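Local structure of mating-type switching protein swi5 (Schizosaccharomyces pombe, 3VIR) at the interface of chains A and B and the interface of chains C and A. The protein is required for normal mating-type switching and takes part in rhp51-dependent recombinational repair of DNA. Residues are numbered along the deposited sequence; one frame, centred on the assembly and turned at random. Chains: chain A/B/C, Mating-type switching protein swi5.

Contact 1: the interface of chains A and B. Residues chain A 53-54, 56-58, 60-61; chain B 57-58, 60-61, 64.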
ATOM      1  N   ILE A  53      -3.722   2.385  10.334  1.00 66.38           N
ATOM      2  CA  ILE A  53      -2.921   1.224  10.662  1.00 66.17           C
ATOM      3  C   ILE A  53      -2.974   0.938  12.139  1.00 70.46           C
ATOM      4  O   ILE A  53      -2.825  -0.203  12.546  1.00 77.34           O
ATOM      5  CB  ILE A  53      -1.496   1.360  10.234  1.00 65.86           C
ATOM      6  CG1 ILE A  53      -1.433   1.588   8.716  1.00 67.60           C
ATOM      7  CG2 ILE A  53      -0.723   0.106  10.601  1.00 67.64           C
ATOM      8  CD1 ILE A  53      -0.166   2.251   8.255  1.00 70.30           C
ATOM      9  N   ARG A  54      -3.210   1.951  12.964  1.00 74.60           N
ATOM     10  CA  ARG A  54      -3.341   1.705  14.412  1.00 76.70           C
ATOM     11  C   ARG A  54      -4.631   0.947  14.684  1.00 76.51           C
ATOM     12  O   ARG A  54      -4.627  -0.063  15.396  1.00 81.73           O
ATOM     13  CB  ARG A  54      -3.313   3.011  15.237  1.00 79.84           C
ATOM     14  CG  ARG A  54      -3.070   2.824  16.765  1.00 81.58           C
ATOM     15  CD  ARG A  54      -3.356   4.086  17.546  1.00 82.76           C
ATOM     16  NE  ARG A  54      -3.761   3.795  18.920  1.00 88.64           N
ATOM     17  CZ  ARG A  54      -2.964   3.822  19.996  1.00 92.84           C
ATOM     18  NH1 ARG A  54      -1.666   4.137  19.904  1.00 92.97           N
ATOM     19  NH2 ARG A  54      -3.478   3.531  21.188  1.00 93.92           N
ATOM     20  N   ILE A  56      -6.464  -1.051  12.744  1.00 73.97           N
ATOM     21  CA  ILE A  56      -6.386  -2.450  12.312  1.00 74.39           C
ATOM     22  C   ILE A  56      -5.482  -3.270  13.240  1.00 77.12           C
ATOM     23  O   ILE A  56      -5.719  -4.446  13.448  1.00 79.05           O
ATOM     24  CB  ILE A  56      -5.845  -2.602  10.875  1.00 74.48           C
ATOM     25  CG1 ILE A  56      -6.732  -1.878   9.869  1.00 73.30           C
ATOM     26  CG2 ILE A  56      -5.747  -4.075  10.488  1.00 77.05           C
ATOM     27  CD1 ILE A  56      -6.062  -1.671   8.550  1.00 71.44           C
ATOM     28  N   ALA A  57      -4.432  -2.654  13.773  1.00 80.78           N
ATOM     29  CA  ALA A  57      -3.560  -3.323  14.739  1.00 86.53           C
ATOM     30  C   ALA A  57      -4.324  -3.684  16.019  1.00 88.67           C
ATOM     31  O   ALA A  57      -4.265  -4.819  16.485  1.00 90.93           O
ATOM     32  CB  ALA A  57      -2.349  -2.440  15.072  1.00 88.79           C
ATOM     33  N   LEU A  58      -5.033  -2.711  16.584  1.00 92.25           N
ATOM     34  CA  LEU A  58      -5.844  -2.948  17.779  1.00 95.25           C
ATOM     35  C   LEU A  58      -6.863  -4.049  17.529  1.00 95.82           C
ATOM     36  O   LEU A  58      -7.064  -4.934  18.380  1.00 94.55           O
ATOM     37  CB  LEU A  58      -6.589  -1.680  18.209  1.00 94.82           C
ATOM     38  CG  LEU A  58      -5.740  -0.564  18.800  1.00 99.11           C
ATOM     39  CD1 LEU A  58      -6.659   0.565  19.336  1.00101.56           C
ATOM     40  CD2 LEU A  58      -4.813  -1.114  19.891  1.00100.37           C
ATOM     41  N   MET A  60      -6.830  -6.579  15.540  1.00 89.34           N
ATOM     42  CA  MET A  60      -6.137  -7.850  15.629  1.00 90.69           C
ATOM     43  C   MET A  60      -5.788  -8.205  17.068  1.00 89.78           C
ATOM     44  O   MET A  60      -6.107  -9.302  17.530  1.00 85.17           O
ATOM     45  CB  MET A  60      -4.898  -7.818  14.743  1.00 93.07           C
ATOM     46  CG  MET A  60      -5.261  -7.771  13.282  1.00 92.95           C
ATOM     47  SD  MET A  60      -3.889  -7.283  12.258  1.00101.79           S
ATOM     48  CE  MET A  60      -2.679  -8.517  12.658  1.00104.57           C
ATOM     49  N   ILE A  61      -5.176  -7.272  17.791  1.00 93.09           N
ATOM     50  CA  ILE A  61      -4.847  -7.523  19.205  1.00101.14           C
ATOM     51  C   ILE A  61      -6.074  -7.692  20.123  1.00102.62           C
ATOM     52  O   ILE A  61      -6.006  -8.412  21.114  1.00104.31           O
ATOM     53  CB  ILE A  61      -3.833  -6.500  19.753  1.00105.04           C
ATOM     54  CG1 ILE A  61      -2.434  -7.138  19.788  1.00111.48           C
ATOM     55  CG2 ILE A  61      -4.232  -6.028  21.140  1.00108.36           C
ATOM     56  CD1 ILE A  61      -2.141  -8.113  18.634  1.00109.80           C
TER
ATOM     57  N   ALA B  57       0.173  -8.692  13.819  1.00 78.03           N
ATOM     58  CA  ALA B  57      -0.372  -7.687  14.741  1.00 81.73           C
ATOM     59  C   ALA B  57       0.760  -7.076  15.566  1.00 81.72           C
ATOM     60  O   ALA B  57       1.031  -5.884  15.429  1.00 85.01           O
ATOM     61  CB  ALA B  57      -1.471  -8.274  15.653  1.00 81.98           C
ATOM     62  N   LEU B  58       1.439  -7.877  16.384  1.00 78.44           N
ATOM     63  CA  LEU B  58       2.654  -7.413  17.058  1.00 82.21           C
ATOM     64  C   LEU B  58       3.504  -6.506  16.144  1.00 81.54           C
ATOM     65  O   LEU B  58       3.878  -5.389  16.529  1.00 79.03           O
ATOM     66  CB  LEU B  58       3.535  -8.582  17.510  1.00 83.48           C
ATOM     67  CG  LEU B  58       3.063  -9.584  18.564  1.00 87.52           C
ATOM     68  CD1 LEU B  58       4.318 -10.152  19.251  1.00 93.74           C
ATOM     69  CD2 LEU B  58       2.089  -8.987  19.590  1.00 89.56           C
ATOM     70  N   MET B  60       2.737  -4.797  13.532  1.00 81.96           N
ATOM     71  CA  MET B  60       2.093  -3.536  13.221  1.00 81.72           C
ATOM     72  C   MET B  60       2.006  -2.622  14.437  1.00 82.26           C
ATOM     73  O   MET B  60       2.228  -1.414  14.314  1.00 83.91           O
ATOM     74  CB  MET B  60       0.731  -3.752  12.570  1.00 84.70           C
ATOM     75  CG  MET B  60       0.852  -3.970  11.052  1.00 89.72           C
ATOM     76  SD  MET B  60      -0.691  -4.353  10.180  1.00 96.45           S
ATOM     77  CE  MET B  60      -1.920  -3.555  11.239  1.00 94.68           C
ATOM     78  N   ILE B  61       1.725  -3.183  15.607  1.00 79.81           N
ATOM     79  CA  ILE B  61       1.658  -2.379  16.828  1.00 79.06           C
ATOM     80  C   ILE B  61       3.056  -1.888  17.234  1.00 79.89           C
ATOM     81  O   ILE B  61       3.205  -0.786  17.756  1.00 78.15           O
ATOM     82  CB  ILE B  61       0.965  -3.140  17.994  1.00 81.74           C
ATOM     83  CG1 ILE B  61       0.186  -2.166  18.890  1.00 86.27           C
ATOM     84  CG2 ILE B  61       1.961  -3.951  18.797  1.00 79.12           C
ATOM     85  CD1 ILE B  61      -1.193  -1.813  18.368  1.00 87.57           C
ATOM     86  N   VAL B  64       3.755   1.091  15.051  1.00 79.34           N
ATOM     87  CA  VAL B  64       2.922   2.181  15.550  1.00 81.41           C
ATOM     88  C   VAL B  64       3.502   2.782  16.836  1.00 83.59           C
ATOM     89  O   VAL B  64       3.441   3.983  17.037  1.00 84.27           O
ATOM     90  CB  VAL B  64       1.460   1.734  15.836  1.00 84.13           C
ATOM     91  CG1 VAL B  64       0.710   2.792  16.661  1.00 89.40           C
ATOM     92  CG2 VAL B  64       0.711   1.485  14.551  1.00 86.65           C
TER
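Chains A and B meet where the C-terminal part of helix 3-66 of A crosses helix 11-68 of B, in a two-fold symmetric, largely apolar patch around A:Ala57 and B:Ala57. The crossing joins the A–C pair to chain B in the deposited assembly and may contribute to self-association. B:Met60 CB lies 4.2 Å from A:Ala57 CB, so the base of the side chain sits against the methyl at the crossing. The chain then runs straight through chi2 (176°) and turns at chi3 (27°), which swings the terminal methyl, CE, onto the backbone of helix A. There B:Met60 CE lies 3.7 Å from the carbonyl O of A:Ile53 and touches the CG2 branches of A:Ile53 and A:Ile56, each at 3.9 Å. A:Ile53 is crossed at about a right angle and A:Ile56 obliquely. Both isoleucines hold this branch anti to the backbone N. On the twin side A:Met60 lies over B:Ala57, the two CB atoms 3.6 Å apart, and its chain is also bent at chi3. B:Ile61, with CG2 in the crowded position between backbone N and carbonyl carbon, sends CD1 to A:Ala57 CB at 3.5 Å; the same B:Ile61 CD1 also lies near A:Leu58 CD2, the two side chains crossing at about a right angle. At the margin, A:Arg54 contributes its extended aliphatic stem, which passes B:Val64 at about a right angle, A:Arg54 CG 3.8 Å from B:Val64 CG1.

Contact 2: the interface of chains C and A. Residues chain C 48-49, 52, 56; chain A 24, 27, 30-31, 34.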
ATOM      1  N   HIS C  48       3.111  26.900 -10.908  1.00 55.65           N
ATOM      2  CA  HIS C  48       2.812  28.250 -10.480  1.00 58.15           C
ATOM      3  C   HIS C  48       4.123  29.107 -10.347  1.00 58.78           C
ATOM      4  O   HIS C  48       4.201  30.243 -10.847  1.00 57.43           O
ATOM      5  CB  HIS C  48       2.036  28.204  -9.169  1.00 59.23           C
ATOM      6  CG  HIS C  48       0.545  28.118  -9.326  1.00 62.62           C
ATOM      7  ND1 HIS C  48      -0.193  29.065 -10.005  1.00 66.61           N
ATOM      8  CD2 HIS C  48      -0.352  27.232  -8.834  1.00 64.96           C
ATOM      9  CE1 HIS C  48      -1.476  28.759  -9.940  1.00 68.79           C
ATOM     10  NE2 HIS C  48      -1.598  27.646  -9.238  1.00 68.90           N
ATOM     11  N   THR C  49       5.141  28.530  -9.703  1.00 58.42           N
ATOM     12  CA  THR C  49       6.433  29.183  -9.478  1.00 58.46           C
ATOM     13  C   THR C  49       7.155  29.500 -10.768  1.00 59.04           C
ATOM     14  O   THR C  49       7.829  30.529 -10.870  1.00 62.14           O
ATOM     15  CB  THR C  49       7.390  28.267  -8.667  1.00 57.96           C
ATOM     16  OG1 THR C  49       6.783  27.924  -7.412  1.00 60.15           O
ATOM     17  CG2 THR C  49       8.749  28.962  -8.424  1.00 55.99           C
ATOM     18  N   GLU C  52       5.692  32.409 -12.547  1.00 60.21           N
ATOM     19  CA  GLU C  52       5.950  33.695 -11.882  1.00 64.34           C
ATOM     20  C   GLU C  52       7.380  34.157 -12.144  1.00 58.50           C
ATOM     21  O   GLU C  52       7.606  35.301 -12.526  1.00 56.01           O
ATOM     22  CB  GLU C  52       5.657  33.636 -10.362  1.00 76.90           C
ATOM     23  CG  GLU C  52       4.163  33.920  -9.913  1.00 88.82           C
ATOM     24  CD  GLU C  52       3.707  33.152  -8.614  1.00 96.36           C
ATOM     25  OE1 GLU C  52       4.577  32.765  -7.769  1.00 99.83           O
ATOM     26  OE2 GLU C  52       2.469  32.938  -8.449  1.00 93.82           O
ATOM     27  N   ILE C  56       8.506  37.496 -14.355  1.00 53.35           N
ATOM     28  CA  ILE C  56       9.367  38.518 -13.855  1.00 53.25           C
ATOM     29  C   ILE C  56      10.568  38.609 -14.748  1.00 51.85           C
ATOM     30  O   ILE C  56      10.947  39.696 -15.131  1.00 51.99           O
ATOM     31  CB  ILE C  56       9.846  38.239 -12.442  1.00 54.34           C
ATOM     32  CG1 ILE C  56       8.706  38.474 -11.455  1.00 55.14           C
ATOM     33  CG2 ILE C  56      11.025  39.149 -12.121  1.00 58.04           C
ATOM     34  CD1 ILE C  56       8.834  37.693 -10.213  1.00 55.77           C
TER
ATOM     35  N   LEU A  24       9.612  40.225  -6.782  1.00 52.22           N
ATOM     36  CA  LEU A  24      10.373  39.113  -6.171  1.00 50.61           C
ATOM     37  C   LEU A  24       9.800  38.851  -4.760  1.00 53.21           C
ATOM     38  O   LEU A  24       9.709  37.704  -4.285  1.00 52.19           O
ATOM     39  CB  LEU A  24      11.870  39.406  -6.087  1.00 49.59           C
ATOM     40  CG  LEU A  24      12.627  39.637  -7.400  1.00 51.18           C
ATOM     41  CD1 LEU A  24      14.058  40.325  -7.199  1.00 49.66           C
ATOM     42  CD2 LEU A  24      12.685  38.290  -8.210  1.00 51.47           C
ATOM     43  N   ALA A  27       6.349  36.969  -5.036  1.00 55.16           N
ATOM     44  CA  ALA A  27       6.488  35.596  -5.529  1.00 54.35           C
ATOM     45  C   ALA A  27       7.005  34.715  -4.437  1.00 55.19           C
ATOM     46  O   ALA A  27       6.468  33.661  -4.174  1.00 64.20           O
ATOM     47  CB  ALA A  27       7.437  35.515  -6.685  1.00 54.22           C
ATOM     48  N   LYS A  30       4.061  33.951  -2.108  1.00 59.80           N
ATOM     49  CA  LYS A  30       3.023  33.038  -2.640  1.00 58.39           C
ATOM     50  C   LYS A  30       3.578  31.648  -2.712  1.00 54.50           C
ATOM     51  O   LYS A  30       2.855  30.699  -2.483  1.00 57.54           O
ATOM     52  CB  LYS A  30       2.514  33.460  -4.027  1.00 61.85           C
ATOM     53  CG  LYS A  30       1.869  34.836  -4.045  1.00 68.33           C
ATOM     54  CD  LYS A  30       0.725  34.994  -5.056  1.00 75.37           C
ATOM     55  CE  LYS A  30       1.183  35.564  -6.376  1.00 79.42           C
ATOM     56  NZ  LYS A  30       2.218  36.617  -6.187  1.00 77.73           N
ATOM     57  N   LEU A  31       4.864  31.535  -3.014  1.00 51.80           N
ATOM     58  CA  LEU A  31       5.549  30.255  -3.000  1.00 53.01           C
ATOM     59  C   LEU A  31       5.562  29.740  -1.592  1.00 56.17           C
ATOM     60  O   LEU A  31       4.847  28.796  -1.278  1.00 62.03           O
ATOM     61  CB  LEU A  31       6.987  30.414  -3.486  1.00 55.91           C
ATOM     62  CG  LEU A  31       7.839  29.157  -3.501  1.00 58.33           C
ATOM     63  CD1 LEU A  31       9.303  29.478  -3.804  1.00 55.92           C
ATOM     64  CD2 LEU A  31       7.688  28.377  -2.172  1.00 61.03           C
ATOM     65  N   ARG A  34       2.394  28.265  -0.282  1.00 65.55           N
ATOM     66  CA  ARG A  34       1.786  27.118  -0.839  1.00 63.04           C
ATOM     67  C   ARG A  34       2.685  25.931  -0.559  1.00 63.77           C
ATOM     68  O   ARG A  34       2.217  24.783  -0.553  1.00 69.88           O
ATOM     69  CB  ARG A  34       1.488  27.346  -2.300  1.00 62.80           C
ATOM     70  CG  ARG A  34       2.614  27.175  -3.193  1.00 60.60           C
ATOM     71  CD  ARG A  34       2.180  27.375  -4.594  1.00 61.46           C
ATOM     72  NE  ARG A  34       3.105  28.264  -5.260  1.00 61.62           N
ATOM     73  CZ  ARG A  34       2.744  29.405  -5.821  1.00 62.80           C
ATOM     74  NH1 ARG A  34       1.459  29.787  -5.824  1.00 67.31           N
ATOM     75  NH2 ARG A  34       3.657  30.123  -6.434  1.00 59.28           N
TER
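In this member of the SWI5/SAE3 family the long helices of chains C (13-78) and A (3-66) run antiparallel, in the manner of a coiled coil, and this patch joins them through charge at one end and sparse apolar contact at the other. The tight part centres on the A:Arg34 guanidinium. One face has the carbonyl O of A:Lys30, from its own helix, 3.5 Å above its centre; on the opposite face C:His48 CB lies 3.6 Å from A:Arg34 CZ, the imidazole being nearly parallel to the guanidinium. At the edge, in plane, stands the carboxyl carbon of C:Glu52. The two charged groups meet tip to tip in a salt bridge, A:Arg34 NH2 to C:Glu52 OE1 at 3.1 Å; as a hydrogen bond it is weak, bent to 135° at H, with the planes turned 34° apart. A:Arg34 reaches this position from a crowded first torsion (chi1 80°) and a bend at chi3. C:Glu52 OE2 lies 3.6 Å from A:Lys30 CE, and the lysine NZ at 4.3 Å from OE2 would probably add long-range attraction without direct contact. The two cations may favour an ionised carboxylate. Packing is looser elsewhere: C:Thr49 OG1 stands 4.2 Å from A:Leu31 CG, and toward the other end C:Ile56 CD1 comes no nearer to A:Leu24 than 4.3 Å, at the backbone N.

Contact 3: the interface of chains C and A. Residues chain C 16, 20, 23-24, 27; chain A 56, 60, 63.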
ATOM      1  N   GLN C  16     -12.298 -13.916   9.652  1.00103.96           N
ATOM      2  CA  GLN C  16     -11.422 -12.908  10.244  1.00100.83           C
ATOM      3  C   GLN C  16     -10.191 -12.640   9.393  1.00100.54           C
ATOM      4  O   GLN C  16      -9.541 -11.581   9.526  1.00100.78           O
ATOM      5  CB  GLN C  16     -10.979 -13.354  11.640  1.00104.93           C
ATOM      6  CG  GLN C  16     -12.041 -13.223  12.725  1.00105.12           C
ATOM      7  CD  GLN C  16     -11.668 -13.970  13.996  1.00109.80           C
ATOM      8  OE1 GLN C  16     -10.540 -14.454  14.150  1.00108.71           O
ATOM      9  NE2 GLN C  16     -12.621 -14.072  14.912  1.00116.08           N
ATOM     10  N   LEU C  20      -9.796  -8.696   7.604  1.00 92.76           N
ATOM     11  CA  LEU C  20      -8.458  -8.159   7.725  1.00 83.68           C
ATOM     12  C   LEU C  20      -7.960  -7.764   6.348  1.00 83.07           C
ATOM     13  O   LEU C  20      -7.542  -6.622   6.141  1.00 83.36           O
ATOM     14  CB  LEU C  20      -7.548  -9.225   8.341  1.00 81.58           C
ATOM     15  CG  LEU C  20      -6.073  -8.936   8.521  1.00 79.30           C
ATOM     16  CD1 LEU C  20      -5.927  -7.859   9.572  1.00 78.21           C
ATOM     17  CD2 LEU C  20      -5.329 -10.215   8.896  1.00 78.33           C
ATOM     18  N   SER C  23      -9.614  -4.736   4.874  1.00 78.00           N
ATOM     19  CA  SER C  23      -9.096  -3.627   5.645  1.00 73.53           C
ATOM     20  C   SER C  23      -7.653  -3.221   5.321  1.00 71.68           C
ATOM     21  O   SER C  23      -7.342  -2.017   5.306  1.00 67.55           O
ATOM     22  CB  SER C  23      -9.189  -3.955   7.133  1.00 77.40           C
ATOM     23  OG  SER C  23     -10.519  -4.275   7.520  1.00 84.64           O
ATOM     24  N   LEU C  24      -6.769  -4.189   5.093  1.00 68.74           N
ATOM     25  CA  LEU C  24      -5.421  -3.857   4.653  1.00 66.96           C
ATOM     26  C   LEU C  24      -5.467  -3.247   3.256  1.00 70.48           C
ATOM     27  O   LEU C  24      -5.094  -2.100   3.092  1.00 73.50           O
ATOM     28  CB  LEU C  24      -4.508  -5.075   4.681  1.00 68.09           C
ATOM     29  CG  LEU C  24      -4.268  -5.624   6.088  1.00 68.69           C
ATOM     30  CD1 LEU C  24      -3.233  -6.781   6.183  1.00 66.25           C
ATOM     31  CD2 LEU C  24      -3.850  -4.431   6.949  1.00 69.01           C
ATOM     32  N   ALA C  27      -6.800   0.449   3.431  1.00 75.57           N
ATOM     33  CA  ALA C  27      -5.739   1.281   4.016  1.00 72.92           C
ATOM     34  C   ALA C  27      -4.657   1.670   3.019  1.00 69.30           C
ATOM     35  O   ALA C  27      -4.263   2.832   2.915  1.00 70.48           O
ATOM     36  CB  ALA C  27      -5.084   0.538   5.195  1.00 71.55           C
TER
ATOM     37  N   ILE A  56      -6.464  -1.051  12.744  1.00 73.97           N
ATOM     38  CA  ILE A  56      -6.386  -2.450  12.312  1.00 74.39           C
ATOM     39  C   ILE A  56      -5.482  -3.270  13.240  1.00 77.12           C
ATOM     40  O   ILE A  56      -5.719  -4.446  13.448  1.00 79.05           O
ATOM     41  CB  ILE A  56      -5.845  -2.602  10.875  1.00 74.48           C
ATOM     42  CG1 ILE A  56      -6.732  -1.878   9.869  1.00 73.30           C
ATOM     43  CG2 ILE A  56      -5.747  -4.075  10.488  1.00 77.05           C
ATOM     44  CD1 ILE A  56      -6.062  -1.671   8.550  1.00 71.44           C
ATOM     45  N   MET A  60      -6.830  -6.579  15.540  1.00 89.34           N
ATOM     46  CA  MET A  60      -6.137  -7.850  15.629  1.00 90.69           C
ATOM     47  C   MET A  60      -5.788  -8.205  17.068  1.00 89.78           C
ATOM     48  O   MET A  60      -6.107  -9.302  17.530  1.00 85.17           O
ATOM     49  CB  MET A  60      -4.898  -7.818  14.743  1.00 93.07           C
ATOM     50  CG  MET A  60      -5.261  -7.771  13.282  1.00 92.95           C
ATOM     51  SD  MET A  60      -3.889  -7.283  12.258  1.00101.79           S
ATOM     52  CE  MET A  60      -2.679  -8.517  12.658  1.00104.57           C
ATOM     53  N   LYS A  63      -8.662  -9.285  18.888  1.00 98.79           N
ATOM     54  CA  LYS A  63      -9.128 -10.617  18.440  1.00 97.29           C
ATOM     55  C   LYS A  63      -8.210 -11.751  18.941  1.00100.17           C
ATOM     56  O   LYS A  63      -8.702 -12.762  19.470  1.00 97.21           O
ATOM     57  CB  LYS A  63      -9.207 -10.699  16.904  1.00 95.01           C
ATOM     58  CG  LYS A  63     -10.346  -9.932  16.217  1.00 91.69           C
ATOM     59  CD  LYS A  63     -10.348 -10.182  14.665  1.00 94.76           C
ATOM     60  CE  LYS A  63      -8.938 -10.101  13.983  1.00 94.45           C
ATOM     61  NZ  LYS A  63      -8.910 -10.279  12.489  1.00 95.47           N
TER
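The flat carboxamide of C:Gln16, at the end of a chain extended beyond CG, has the methylene CD of A:Lys63 over one face, 4.1 Å from its carbon CD and almost straight above the plane. The amide thus offers a face to the aliphatic part of the lysine. The two side chains come tip to tip. A bend at chi3 (-45°) turns the lysine so that A:Lys63 NZ approaches the backbone carbonyl O of C:Gln16 at 3.3 Å, a proximity rather than an established hydrogen bond. Next along the helices, C:Leu20 holds CG anti to the backbone N (chi1 177°) and points CD1 at the thioether of A:Met60, 3.4 Å from SD, the two chains crossing at about a right angle. C:Leu20 CD1 also reaches A:Ile56 CG2 at 3.9 Å. The other branch of A:Ile56 runs to CD1, which lies 3.5 Å from the carbonyl O of C:Ser23 and 3.9 Å from C:Leu24 CD2. An alanine at A:Ile56 would remove both the CG2 and CD1 contacts and would probably loosen the packing against C:Leu20 and C:Leu24. Together these contacts hold the N-terminal part of the C helix along the C-terminal part of the A helix, at one end of their antiparallel pair, and so would help to keep the two long helices side by side.

Helix 3-66 of chain A carries all three contacts. Contacts 2 and 3 belong to the same A–C interface but lie about 44 Å apart between the centres of their C-alpha atoms, so the two chains are joined along much of their length. Contact 1 lies only about 8 Å from contact 3, and about 43 Å from contact 2, measured in the same way. Contacts 1 and 3 share A:Ile56 and A:Met60, which face chains B and C at once. This couples the antiparallel pair to the crossing helix in the deposited four-chain assembly; whether that tetramer is the functional form, the structure alone does not show.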